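Local coordinates for uncharacterized protein DUF1234 (Pectobacterium atrosepticum SCRI1043, PDB 3BDV) that is of uncharacterised activity but probably acts as a serine hydrolase of the alpha/beta-hydrolase fold, and binds calcium in the crystal, at residues Thr5-Arg10 with Glu39-His44; Leu9-Val14 with Leu18-Val23. All coordinates share one frame; numbering follows the deposited sequence. Where two conformers were deposited one is given.

Both contacts start from helix 4-15, and their centres lie about 8 Å apart on the same side of the molecule. Contact 1 ties the helix to the end of helix 34-41 through a salt bridge, whereas contact 2 rests the later turns of the same helix on strand 19-23 through apolar side chains. They meet directly: Phe-42 CZ lies 3.8 Å from Leu-11 CD1, and Glu-39 CB lies 3.9 Å from Leu-22 CD1. Neither contact supplies a calcium ligand; the side chains of Phe-42 and Met-20 are about 14 Å and 11 Å from a bound calcium ion. The 1,2-ethanediol beside Arg-10 probably comes from the crystallisation liquor.

Contact 1: Thr5-Arg10 with Glu39-His44; sequences TEIDLR and ERRFPH. With EDO (1,2-ethanediol), chain H.
Asp-8 and Arg-41 form the tight part of this contact, a salt bridge in which the guanidinium comes side-on and puts two nitrogens on one oxygen. Arg-41 NE donates to Asp-8 OD1 at 2.8 Å, meeting its syn lone pair, and Arg-41 NH2 reaches the same OD1 at 2.9 Å from out of the carboxylate plane. Both N-H angles are bent, near 140°, as expected when one atom takes two neighbouring donors. The carboxylate and guanidinium planes stand 75° apart, and Asp-8 OD2 receives a weak bond from Arg-41 NH2. Arg-41 reaches this far because its chain is extended from CG to NE, with CG anti to the backbone N (chi1 -171°). Phe-42 CZ approaches Asp-8 OD1 to 3.3 Å, and one face of its ring carries Arg-41 CG.

The approach of Ile-7 is loose: in the conformer given, Ile-7 CG2 stays 4.1 Å from Arg-41 NH2. On the partly exposed flank of the helix, Arg-10 NH1 donates to O1 of a 1,2-ethanediol at 2.8 Å.

Glu-174 takes a second salt bridge from Arg-41 NH1. Ile-7, Arg-41 and Phe-42 all touch Leu-177, so helix 174-185 packs against this junction of helix 4-15 with the end of helix 34-41.

Contact 2: Leu9-Val14 with Leu18-Val23; sequences LRLTEV and LTMVLV. With EDO (1,2-ethanediol), chain H.
The selenomethionine methyl of Met-20 is the apolar centre, touching two residues of helix 4-15 from strand 19-23. Its CE lies 3.7 Å from Leu-11 CD2 and 3.9 Å from Val-14 CG1, and its side chain crosses both partners at about a right angle. The CB of Met-20 points toward the helix, and the chain then bends at chi2 (-53°) before its nearly extended last torsion carries CE to the two contacts. Leu-11 and Val-14 are three residues apart, so they present their methyls from successive turns of one helix face.

Farther along, the same Val-14 CG1 meets Leu-18 CD1 at 4.0 Å. Having CG1 anti to its backbone N (chi1 165°) lets Val-14 use this one methyl against both Leu-18 and Met-20. All four residues are buried, and other parts of the fold enclose them: Ile-77 of the adjacent strand touches Leu-18 and Met-20, Leu-180 of helix 174-185 touches Met-20, and Ile-188 packs on Val-14.

At the polar edge, the backbone takes over. Leu-18 N donates to Val-14 O at 3.0 Å, with an N-H...O angle of 152°. This bond joins residues four apart across the turn between helix and strand, where their CA atoms come within 6.0 Å.

Burial of apolar methyls thus holds the helix against its strand in the parallel sheet of this alpha/beta-hydrolase fold, while one backbone hydrogen bond satisfies Val-14 O and Leu-18 N at the connection. Since no side-chain charge enters the interface itself, its hold probably depends little on ionisation.

Contact 1: Thr5-Arg10 with Glu39-His44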
# COMPACT_ATOMS: atom_id res chain seq x y z
N THR A 5 -3.31 -8.60 20.11
CA THR A 5 -4.74 -8.62 20.41
C THR A 5 -5.32 -7.22 20.28
O THR A 5 -6.43 -7.05 19.76
CB THR A 5 -5.04 -9.19 21.84
N GLU A 6 -4.56 -6.22 20.72
CA GLU A 6 -5.05 -4.86 20.60
C GLU A 6 -5.03 -4.43 19.15
O GLU A 6 -5.98 -3.74 18.74
CB GLU A 6 -4.33 -3.85 21.49
CG GLU A 6 -5.17 -2.56 21.64
N ILE A 7 -4.01 -4.84 18.37
CA ILE A 7 -3.98 -4.56 16.93
C ILE A 7 -5.24 -5.15 16.26
O ILE A 7 -5.93 -4.50 15.50
CB ILE A 7 -2.70 -5.16 16.21
CG1 ILE A 7 -1.46 -4.29 16.43
CG2 ILE A 7 -2.94 -5.35 14.69
CD1 ILE A 7 -0.11 -4.90 15.89
N ASP A 8 -5.49 -6.43 16.53
CA ASP A 8 -6.62 -7.11 15.88
C ASP A 8 -7.95 -6.51 16.23
O ASP A 8 -8.77 -6.33 15.32
CB ASP A 8 -6.62 -8.59 16.20
CG ASP A 8 -5.41 -9.28 15.64
OD1 ASP A 8 -4.83 -8.73 14.71
OD2 ASP A 8 -5.01 -10.33 16.13
N LEU A 9 -8.17 -6.14 17.49
CA LEU A 9 -9.46 -5.51 17.87
C LEU A 9 -9.64 -4.18 17.17
O LEU A 9 -10.70 -3.89 16.62
CB LEU A 9 -9.53 -5.25 19.38
CG LEU A 9 -9.67 -6.43 20.35
CD1 LEU A 9 -9.23 -6.04 21.78
CD2 LEU A 9 -11.11 -6.94 20.33
N ARG A 10 -8.58 -3.37 17.15
CA ARG A 10 -8.67 -2.05 16.54
C ARG A 10 -8.91 -2.18 15.05
O ARG A 10 -9.77 -1.50 14.51
CB ARG A 10 -7.40 -1.24 16.81
CG ARG A 10 -7.34 -0.69 18.24
CD ARG A 10 -6.01 -0.06 18.54
NE ARG A 10 -5.83 1.23 17.87
CZ ARG A 10 -4.71 1.94 18.00
NH1 ARG A 10 -3.70 1.49 18.73
NH2 ARG A 10 -4.55 3.08 17.38
N GLU A 39 -3.68 -10.85 4.64
CA GLU A 39 -4.86 -11.47 4.04
C GLU A 39 -5.34 -12.65 4.85
O GLU A 39 -6.53 -12.79 5.06
CB GLU A 39 -4.52 -11.89 2.64
CG GLU A 39 -5.72 -12.33 1.85
CD GLU A 39 -5.34 -12.77 0.47
OE1 GLU A 39 -4.16 -13.19 0.24
OE2 GLU A 39 -6.26 -12.71 -0.37
N ARG A 40 -4.43 -13.54 5.26
CA ARG A 40 -4.81 -14.65 6.14
C ARG A 40 -5.32 -14.17 7.51
O ARG A 40 -6.24 -14.75 8.08
CB ARG A 40 -3.64 -15.62 6.38
CG ARG A 40 -3.16 -16.38 5.16
CD ARG A 40 -2.20 -17.48 5.54
NE ARG A 40 -0.89 -16.97 5.97
CZ ARG A 40 0.08 -16.60 5.13
NH1 ARG A 40 -0.07 -16.66 3.82
NH2 ARG A 40 1.23 -16.20 5.62
N ARG A 41 -4.70 -13.13 8.05
CA ARG A 41 -5.08 -12.62 9.37
C ARG A 41 -6.46 -11.90 9.40
O ARG A 41 -7.21 -12.01 10.39
CB ARG A 41 -3.95 -11.72 9.88
CG ARG A 41 -4.08 -11.29 11.27
CD ARG A 41 -2.86 -10.56 11.67
NE ARG A 41 -2.94 -10.04 13.04
CZ ARG A 41 -1.89 -9.78 13.80
NH1 ARG A 41 -0.67 -10.05 13.36
NH2 ARG A 41 -2.04 -9.29 15.01
N PHE A 42 -6.81 -11.27 8.27
CA PHE A 42 -8.01 -10.46 8.12
C PHE A 42 -8.73 -10.87 6.82
O PHE A 42 -8.59 -10.24 5.77
CB PHE A 42 -7.64 -8.98 8.06
CG PHE A 42 -6.92 -8.50 9.29
CD1 PHE A 42 -7.59 -8.34 10.48
CD2 PHE A 42 -5.56 -8.30 9.27
CE1 PHE A 42 -6.92 -7.95 11.65
CE2 PHE A 42 -4.89 -7.89 10.42
CZ PHE A 42 -5.56 -7.74 11.61
N PRO A 43 -9.45 -12.00 6.88
CA PRO A 43 -9.96 -12.56 5.63
C PRO A 43 -11.01 -11.73 4.92
O PRO A 43 -11.36 -12.04 3.77
CB PRO A 43 -10.55 -13.92 6.07
CG PRO A 43 -10.05 -14.17 7.44
CD PRO A 43 -9.77 -12.83 8.04
N HIS A 44 -11.54 -10.71 5.60
CA HIS A 44 -12.47 -9.78 4.98
C HIS A 44 -11.73 -8.70 4.18
O HIS A 44 -12.35 -8.00 3.39
CB HIS A 44 -13.37 -9.13 6.04
CG HIS A 44 -12.62 -8.65 7.25
ND1 HIS A 44 -11.97 -9.52 8.11
CD2 HIS A 44 -12.37 -7.40 7.72
CE1 HIS A 44 -11.38 -8.82 9.07
NE2 HIS A 44 -11.61 -7.54 8.86
C1 EDO H . -2.38 -1.63 19.77
O1 EDO H . -3.30 -0.70 20.39
C2 EDO H . -1.61 -1.08 18.57
O2 EDO H . -0.29 -0.64 18.91

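Contact 2: Leu9-Val14 with Leu18-Val23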
# COMPACT_ATOMS: atom_id res chain seq x y z
N LEU A 9 -8.17 -6.14 17.49
CA LEU A 9 -9.46 -5.51 17.87
C LEU A 9 -9.64 -4.18 17.17
O LEU A 9 -10.70 -3.89 16.62
CB LEU A 9 -9.53 -5.25 19.38
CG LEU A 9 -9.67 -6.43 20.35
CD1 LEU A 9 -9.23 -6.04 21.78
CD2 LEU A 9 -11.11 -6.94 20.33
N ARG A 10 -8.58 -3.37 17.15
CA ARG A 10 -8.67 -2.05 16.54
C ARG A 10 -8.91 -2.18 15.05
O ARG A 10 -9.77 -1.50 14.51
CB ARG A 10 -7.40 -1.24 16.81
CG ARG A 10 -7.34 -0.69 18.24
CD ARG A 10 -6.01 -0.06 18.54
NE ARG A 10 -5.83 1.23 17.87
CZ ARG A 10 -4.71 1.94 18.00
NH1 ARG A 10 -3.70 1.49 18.73
NH2 ARG A 10 -4.55 3.08 17.38
N LEU A 11 -8.20 -3.11 14.39
CA LEU A 11 -8.38 -3.26 12.93
C LEU A 11 -9.73 -3.87 12.57
O LEU A 11 -10.34 -3.50 11.57
CB LEU A 11 -7.22 -4.02 12.27
CG LEU A 11 -5.98 -3.16 12.10
CD1 LEU A 11 -4.74 -4.05 11.82
CD2 LEU A 11 -6.16 -2.07 11.06
N THR A 12 -10.22 -4.76 13.43
CA THR A 12 -11.56 -5.32 13.24
C THR A 12 -12.65 -4.21 13.30
O THR A 12 -13.53 -4.16 12.45
CB THR A 12 -11.81 -6.47 14.27
OG1 THR A 12 -10.91 -7.55 13.98
CG2 THR A 12 -13.26 -6.96 14.19
N GLU A 13 -12.53 -3.27 14.23
CA GLU A 13 -13.43 -2.10 14.24
C GLU A 13 -13.31 -1.20 13.02
O GLU A 13 -14.32 -0.68 12.51
CB GLU A 13 -13.21 -1.24 15.47
CG GLU A 13 -13.61 -1.91 16.76
CD GLU A 13 -15.09 -2.24 16.80
OE1 GLU A 13 -15.91 -1.31 16.66
OE2 GLU A 13 -15.43 -3.44 16.94
N VAL A 14 -12.09 -0.95 12.58
CA VAL A 14 -11.89 -0.13 11.37
C VAL A 14 -12.60 -0.77 10.18
O VAL A 14 -13.22 -0.09 9.39
CB VAL A 14 -10.39 0.06 11.06
CG1 VAL A 14 -10.14 0.57 9.64
CG2 VAL A 14 -9.74 0.99 12.14
N LEU A 18 -14.37 0.81 6.82
CA LEU A 18 -13.43 1.00 5.73
C LEU A 18 -13.00 -0.35 5.20
O LEU A 18 -12.89 -1.29 5.96
CB LEU A 18 -12.16 1.72 6.20
CG LEU A 18 -12.36 3.12 6.76
CD1 LEU A 18 -11.07 3.69 7.33
CD2 LEU A 18 -12.95 4.05 5.66
N THR A 19 -12.72 -0.41 3.91
CA THR A 19 -12.28 -1.65 3.30
C THR A 19 -10.81 -1.53 2.92
O THR A 19 -10.44 -0.57 2.22
CB THR A 19 -13.13 -1.93 2.05
OG1 THR A 19 -14.47 -2.19 2.45
CG2 THR A 19 -12.60 -3.12 1.26
N MSE A 20 -10.00 -2.47 3.37
CA MSE A 20 -8.61 -2.50 2.96
C MSE A 20 -8.51 -3.23 1.64
O MSE A 20 -9.04 -4.33 1.51
CB MSE A 20 -7.77 -3.28 3.95
CG MSE A 20 -7.87 -2.83 5.37
SE MSE A 20 -7.56 -0.99 5.71
CE MSE A 20 -7.29 -1.08 7.63
N VAL A 21 -7.78 -2.65 0.70
CA VAL A 21 -7.47 -3.30 -0.58
C VAL A 21 -5.94 -3.51 -0.72
O VAL A 21 -5.21 -2.53 -0.84
CB VAL A 21 -8.06 -2.53 -1.77
CG1 VAL A 21 -7.74 -3.28 -3.04
CG2 VAL A 21 -9.58 -2.37 -1.60
N LEU A 22 -5.50 -4.77 -0.73
CA LEU A 22 -4.11 -5.12 -0.93
C LEU A 22 -3.72 -5.08 -2.41
O LEU A 22 -4.36 -5.72 -3.22
CB LEU A 22 -3.80 -6.51 -0.37
CG LEU A 22 -4.07 -6.64 1.11
CD1 LEU A 22 -4.21 -8.15 1.43
CD2 LEU A 22 -2.93 -5.97 1.94
N VAL A 23 -2.72 -4.26 -2.73
CA VAL A 23 -2.17 -4.13 -4.09
C VAL A 23 -0.70 -4.61 -4.17
O VAL A 23 0.21 -3.86 -3.89
CB VAL A 23 -2.24 -2.69 -4.61
CG1 VAL A 23 -1.91 -2.63 -6.09
CG2 VAL A 23 -3.67 -2.06 -4.34
C1 EDO H . -2.38 -1.63 19.77
O1 EDO H . -3.30 -0.70 20.39
C2 EDO H . -1.61 -1.08 18.57
O2 EDO H . -0.29 -0.64 18.91